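Local coordinates for protein acetyltransferase (Bacillus cereus, PDB 1Y9W) that probably transfers an acyl group, most likely acetyl from acetyl-CoA, to an acceptor not yet identified, at residues 29-42 / 53-65. Sequence-based numbering, arbitrary orientation.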
loop_
_atom_site.group_PDB
_atom_site.type_symbol
_atom_site.label_atom_id
_atom_site.label_comp_id
_atom_site.label_asym_id
_atom_site.label_seq_id
_atom_site.Cartn_x
_atom_site.Cartn_y
_atom_site.Cartn_z
ATOM N N LEU A 29 -2.551 -10.716 -17.411
ATOM C CA LEU A 29 -2.050 -9.433 -17.898
ATOM C C LEU A 29 -1.003 -9.653 -18.977
ATOM O O LEU A 29 -0.313 -10.675 -18.991
ATOM C CB LEU A 29 -1.428 -8.618 -16.759
ATOM C CG LEU A 29 -2.379 -8.100 -15.682
ATOM C CD1 LEU A 29 -1.594 -7.350 -14.623
ATOM C CD2 LEU A 29 -3.424 -7.205 -16.322
ATOM N N THR A 30 -0.884 -8.685 -19.879
ATOM C CA THR A 30 0.082 -8.774 -20.963
ATOM C C THR A 30 1.461 -8.292 -20.514
ATOM O O THR A 30 1.589 -7.557 -19.531
ATOM C CB THR A 30 -0.384 -7.958 -22.188
ATOM O OG1 THR A 30 -0.594 -6.592 -21.809
ATOM C CG2 THR A 30 -1.681 -8.541 -22.741
ATOM N N ASP A 31 2.489 -8.717 -21.240
ATOM C CA ASP A 31 3.864 -8.360 -20.909
ATOM C C ASP A 31 4.101 -6.865 -21.005
ATOM O O ASP A 31 5.005 -6.321 -20.373
ATOM C CB ASP A 31 4.837 -9.104 -21.830
ATOM C CG ASP A 31 4.530 -10.588 -21.915
ATOM O OD1 ASP A 31 4.089 -11.170 -20.900
ATOM O OD2 ASP A 31 4.737 -11.177 -22.997
ATOM N N GLU A 32 3.274 -6.206 -21.799
ATOM C CA GLU A 32 3.374 -4.774 -21.991
ATOM C C GLU A 32 3.377 -3.989 -20.670
ATOM O O GLU A 32 4.033 -2.955 -20.562
ATOM C CB GLU A 32 2.212 -4.316 -22.871
ATOM C CG GLU A 32 2.081 -2.824 -23.029
ATOM C CD GLU A 32 0.713 -2.432 -23.545
ATOM O OE1 GLU A 32 -0.292 -2.819 -22.909
ATOM O OE2 GLU A 32 0.642 -1.738 -24.583
ATOM N N VAL A 33 2.648 -4.471 -19.667
ATOM C CA VAL A 33 2.584 -3.767 -18.384
ATOM C C VAL A 33 3.485 -4.399 -17.328
ATOM O O VAL A 33 3.620 -3.870 -16.218
ATOM C CB VAL A 33 1.133 -3.732 -17.816
ATOM C CG1 VAL A 33 0.201 -3.038 -18.788
ATOM C CG2 VAL A 33 0.640 -5.143 -17.542
ATOM N N LYS A 34 4.108 -5.520 -17.681
ATOM C CA LYS A 34 4.962 -6.236 -16.745
ATOM C C LYS A 34 6.385 -5.700 -16.544
ATOM O O LYS A 34 7.379 -6.387 -16.812
ATOM C CB LYS A 34 4.992 -7.727 -17.112
ATOM C CG LYS A 34 3.614 -8.387 -16.997
ATOM C CD LYS A 34 3.640 -9.873 -17.325
ATOM C CE LYS A 34 2.229 -10.434 -17.345
ATOM N NZ LYS A 34 2.197 -11.881 -17.654
ATOM N N GLN A 35 6.469 -4.462 -16.063
ATOM C CA GLN A 35 7.752 -3.851 -15.766
ATOM C C GLN A 35 8.319 -4.664 -14.609
ATOM O O GLN A 35 7.642 -4.875 -13.608
ATOM C CB GLN A 35 7.562 -2.403 -15.315
ATOM C CG GLN A 35 8.808 -1.781 -14.692
ATOM C CD GLN A 35 8.544 -0.412 -14.074
ATOM O OE1 GLN A 35 7.511 -0.192 -13.442
ATOM N NE2 GLN A 35 9.487 0.506 -14.237
ATOM N N PRO A 36 9.559 -5.158 -14.737
ATOM C CA PRO A 36 10.124 -5.938 -13.630
ATOM C C PRO A 36 10.172 -5.086 -12.353
ATOM O O PRO A 36 10.704 -3.972 -12.360
ATOM C CB PRO A 36 11.508 -6.324 -14.157
ATOM C CG PRO A 36 11.824 -5.220 -15.141
ATOM C CD PRO A 36 10.519 -5.029 -15.845
ATOM N N MET A 37 9.607 -5.606 -11.264
ATOM C CA MET A 37 9.570 -4.847 -10.018
ATOM C C MET A 37 10.944 -4.377 -9.583
ATOM O O MET A 37 11.942 -5.085 -9.736
ATOM C CB MET A 37 8.924 -5.649 -8.890
ATOM C CG MET A 37 8.647 -4.793 -7.658
ATOM S SD MET A 37 7.669 -5.619 -6.387
ATOM C CE MET A 37 9.007 -6.129 -5.266
ATOM N N GLU A 38 10.989 -3.173 -9.034
ATOM C CA GLU A 38 12.246 -2.605 -8.602
ATOM C C GLU A 38 12.060 -1.520 -7.550
ATOM O O GLU A 38 11.180 -0.666 -7.664
ATOM C CB GLU A 38 12.980 -2.029 -9.811
ATOM C CG GLU A 38 14.279 -1.345 -9.463
ATOM C CD GLU A 38 14.939 -0.696 -10.659
ATOM O OE1 GLU A 38 15.960 -0.006 -10.465
ATOM O OE2 GLU A 38 14.443 -0.872 -11.790
ATOM N N GLU A 39 12.887 -1.576 -6.514
ATOM C CA GLU A 39 12.859 -0.586 -5.447
ATOM C C GLU A 39 13.881 0.481 -5.805
ATOM O O GLU A 39 14.918 0.186 -6.395
ATOM C CB GLU A 39 13.241 -1.216 -4.108
ATOM C CG GLU A 39 12.149 -2.044 -3.451
ATOM C CD GLU A 39 12.635 -2.726 -2.178
ATOM O OE1 GLU A 39 13.478 -3.651 -2.271
ATOM O OE2 GLU A 39 12.182 -2.331 -1.082
ATOM N N VAL A 40 13.582 1.724 -5.458
ATOM C CA VAL A 40 14.489 2.820 -5.743
ATOM C C VAL A 40 14.509 3.753 -4.543
ATOM O O VAL A 40 13.485 3.947 -3.886
ATOM C CB VAL A 40 14.035 3.605 -6.983
ATOM C CG1 VAL A 40 12.624 4.094 -6.786
ATOM C CG2 VAL A 40 14.969 4.786 -7.223
ATOM N N SER A 41 15.674 4.314 -4.241
ATOM C CA SER A 41 15.781 5.237 -3.122
ATOM C C SER A 41 16.943 6.185 -3.320
ATOM O O SER A 41 17.985 5.817 -3.866
ATOM C CB SER A 41 15.956 4.487 -1.797
ATOM O OG SER A 41 17.288 4.056 -1.608
ATOM N N LEU A 42 16.745 7.418 -2.877
ATOM C CA LEU A 42 17.763 8.446 -2.980
ATOM C C LEU A 42 17.992 9.023 -1.599
ATOM O O LEU A 42 17.055 9.153 -0.810
ATOM C CB LEU A 42 17.306 9.563 -3.922
ATOM C CG LEU A 42 17.158 9.203 -5.400
ATOM C CD1 LEU A 42 16.811 10.452 -6.184
ATOM C CD2 LEU A 42 18.455 8.607 -5.922
ATOM N N GLY A 53 18.306 13.645 4.428
ATOM C CA GLY A 53 17.016 13.459 3.799
ATOM C C GLY A 53 17.052 12.270 2.868
ATOM O O GLY A 53 18.127 11.796 2.507
ATOM N N GLY A 54 15.882 11.774 2.481
ATOM C CA GLY A 54 15.836 10.638 1.578
ATOM C C GLY A 54 14.430 10.346 1.104
ATOM O O GLY A 54 13.453 10.875 1.650
ATOM N N VAL A 55 14.325 9.508 0.080
ATOM C CA VAL A 55 13.033 9.126 -0.473
ATOM C C VAL A 55 13.160 7.708 -1.005
ATOM O O VAL A 55 14.190 7.345 -1.576
ATOM C CB VAL A 55 12.606 10.083 -1.625
ATOM C CG1 VAL A 55 13.622 10.018 -2.766
ATOM C CG2 VAL A 55 11.200 9.726 -2.113
ATOM N N THR A 56 12.130 6.901 -0.794
ATOM C CA THR A 56 12.142 5.525 -1.275
ATOM C C THR A 56 10.813 5.232 -1.951
ATOM O O THR A 56 9.776 5.780 -1.570
ATOM C CB THR A 56 12.339 4.503 -0.123
ATOM O OG1 THR A 56 11.130 4.401 0.642
ATOM C CG2 THR A 56 13.477 4.947 0.803
ATOM N N GLY A 57 10.850 4.368 -2.957
ATOM C CA GLY A 57 9.641 4.006 -3.672
ATOM C C GLY A 57 9.862 2.681 -4.364
ATOM O O GLY A 57 10.973 2.143 -4.329
ATOM N N THR A 58 8.812 2.136 -4.969
ATOM C CA THR A 58 8.939 0.872 -5.687
ATOM C C THR A 58 8.224 1.033 -7.020
ATOM O O THR A 58 7.189 1.709 -7.103
ATOM C CB THR A 58 8.310 -0.324 -4.927
ATOM O OG1 THR A 58 6.908 -0.359 -5.183
ATOM C CG2 THR A 58 8.536 -0.208 -3.420
ATOM N N MET A 59 8.791 0.424 -8.059
ATOM C CA MET A 59 8.231 0.498 -9.401
ATOM C C MET A 59 7.718 -0.853 -9.903
ATOM O O MET A 59 8.267 -1.909 -9.581
ATOM C CB MET A 59 9.283 1.016 -10.386
ATOM C CG MET A 59 9.763 2.436 -10.139
ATOM S SD MET A 59 10.964 2.968 -11.379
ATOM C CE MET A 59 12.421 2.241 -10.658
ATOM N N TYR A 60 6.653 -0.797 -10.693
ATOM C CA TYR A 60 6.053 -1.973 -11.314
ATOM C C TYR A 60 4.827 -1.506 -12.093
ATOM O O TYR A 60 4.306 -0.428 -11.818
ATOM C CB TYR A 60 5.676 -3.037 -10.277
ATOM C CG TYR A 60 4.656 -2.627 -9.243
ATOM C CD1 TYR A 60 5.048 -2.140 -7.999
ATOM C CD2 TYR A 60 3.293 -2.782 -9.490
ATOM C CE1 TYR A 60 4.103 -1.830 -7.025
ATOM C CE2 TYR A 60 2.345 -2.474 -8.524
ATOM C CZ TYR A 60 2.757 -2.004 -7.299
ATOM O OH TYR A 60 1.814 -1.725 -6.345
ATOM N N PHE A 61 4.377 -2.296 -13.068
ATOM C CA PHE A 61 3.230 -1.898 -13.888
ATOM C C PHE A 61 3.552 -0.563 -14.537
ATOM O O PHE A 61 2.660 0.166 -14.982
ATOM C CB PHE A 61 1.976 -1.735 -13.029
ATOM C CG PHE A 61 1.336 -3.026 -12.650
ATOM C CD1 PHE A 61 1.767 -4.222 -13.211
ATOM C CD2 PHE A 61 0.261 -3.044 -11.770
ATOM C CE1 PHE A 61 1.134 -5.418 -12.908
ATOM C CE2 PHE A 61 -0.381 -4.239 -11.459
ATOM C CZ PHE A 61 0.055 -5.431 -12.031
ATOM N N TYR A 62 4.842 -0.260 -14.582
ATOM C CA TYR A 62 5.342 0.986 -15.142
ATOM C C TYR A 62 4.822 2.232 -14.441
ATOM O O TYR A 62 4.326 3.170 -15.070
ATOM C CB TYR A 62 5.082 1.047 -16.648
ATOM C CG TYR A 62 6.016 0.127 -17.396
ATOM C CD1 TYR A 62 7.398 0.339 -17.374
ATOM C CD2 TYR A 62 5.533 -0.994 -18.070
ATOM C CE1 TYR A 62 8.275 -0.548 -18.003
ATOM C CE2 TYR A 62 6.401 -1.889 -18.704
ATOM C CZ TYR A 62 7.767 -1.661 -18.666
ATOM O OH TYR A 62 8.618 -2.541 -19.292
ATOM N N HIS A 63 4.945 2.224 -13.117
ATOM C CA HIS A 63 4.553 3.363 -12.306
ATOM C C HIS A 63 5.439 3.375 -11.074
ATOM O O HIS A 63 5.990 2.342 -10.679
ATOM C CB HIS A 63 3.080 3.265 -11.882
ATOM C CG HIS A 63 2.871 2.602 -10.555
ATOM N ND1 HIS A 63 2.335 3.262 -9.472
ATOM C CD2 HIS A 63 3.125 1.341 -10.138
ATOM C CE1 HIS A 63 2.266 2.436 -8.443
ATOM N NE2 HIS A 63 2.740 1.264 -8.821
ATOM N N LEU A 64 5.579 4.551 -10.480
ATOM C CA LEU A 64 6.364 4.706 -9.268
ATOM C C LEU A 64 5.456 5.032 -8.084
ATOM O O LEU A 64 4.646 5.960 -8.145
ATOM C CB LEU A 64 7.381 5.838 -9.422
ATOM C CG LEU A 64 8.016 6.264 -8.091
ATOM C CD1 LEU A 64 8.848 5.124 -7.528
ATOM C CD2 LEU A 64 8.868 7.509 -8.287
ATOM N N HIS A 65 5.563 4.256 -7.014
ATOM C CA HIS A 65 4.779 4.561 -5.833
ATOM C C HIS A 65 5.794 5.019 -4.813
ATOM O O HIS A 65 6.726 4.280 -4.496
ATOM C CB HIS A 65 4.027 3.341 -5.294
ATOM C CG HIS A 65 3.270 3.628 -4.032
ATOM N ND1 HIS A 65 3.864 3.610 -2.787
ATOM C CD2 HIS A 65 1.993 4.032 -3.831
ATOM C CE1 HIS A 65 2.987 3.993 -1.875
ATOM N NE2 HIS A 65 1.843 4.256 -2.482
HETATM O O HOH W 1 7.689 -5.559 -20.661
HETATM O O HOH W 2 5.106 -5.376 -12.972
#
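The Q35 side chain runs obliquely over one face of the Y62 ring, CB and CG toward it. Its side-chain amide is turned 26° from the ring plane. CG is anti to the backbone N (chi1 167°), and the extended chain carries OE1 into the bend after strand 51-60. There OE1 comes close to Y62 N, though the place of that nitrogen is doubtful. E32 O meets the edge of the Y62 ring, 3.2 Å from CE2. F61 CA lies 3.1 Å from V33 O, in a CA-H...O contact. The F61 ring reaches back to L29, whose CD1 touches CZ. One water bridges Q35 O and F61 N.

On the strand side of this bend, 38-42 and 53-60 pair antiparallel. E38 with M59, V40 with G57 and L42 with V55 are hydrogen-bonded pairs. G57 has no side chain, and V40 fills the hollow: its CG1 lies 3.5 Å from G57 O and 4.0 Å from L64 CD1. M59 bends at chi3 (-83°), and its CE packs against E38 CD and V40 CB. L42 CB meets V55 CG1 further along this face. The other face carries E39 beside T58 and S41 beside T56, where S41 CB touches T56 CG2 at 3.6 Å. M37 SD makes an oblique Met-aromatic contact with Y60.

The pair is the first hairpin of the GNAT sheet. V40 and L42 face helix 80-94, and E38 forms a salt bridge with K95. Strand 63-71 flanks 51-60 on its other side. At L42, a strand of the second subunit continues the sheet.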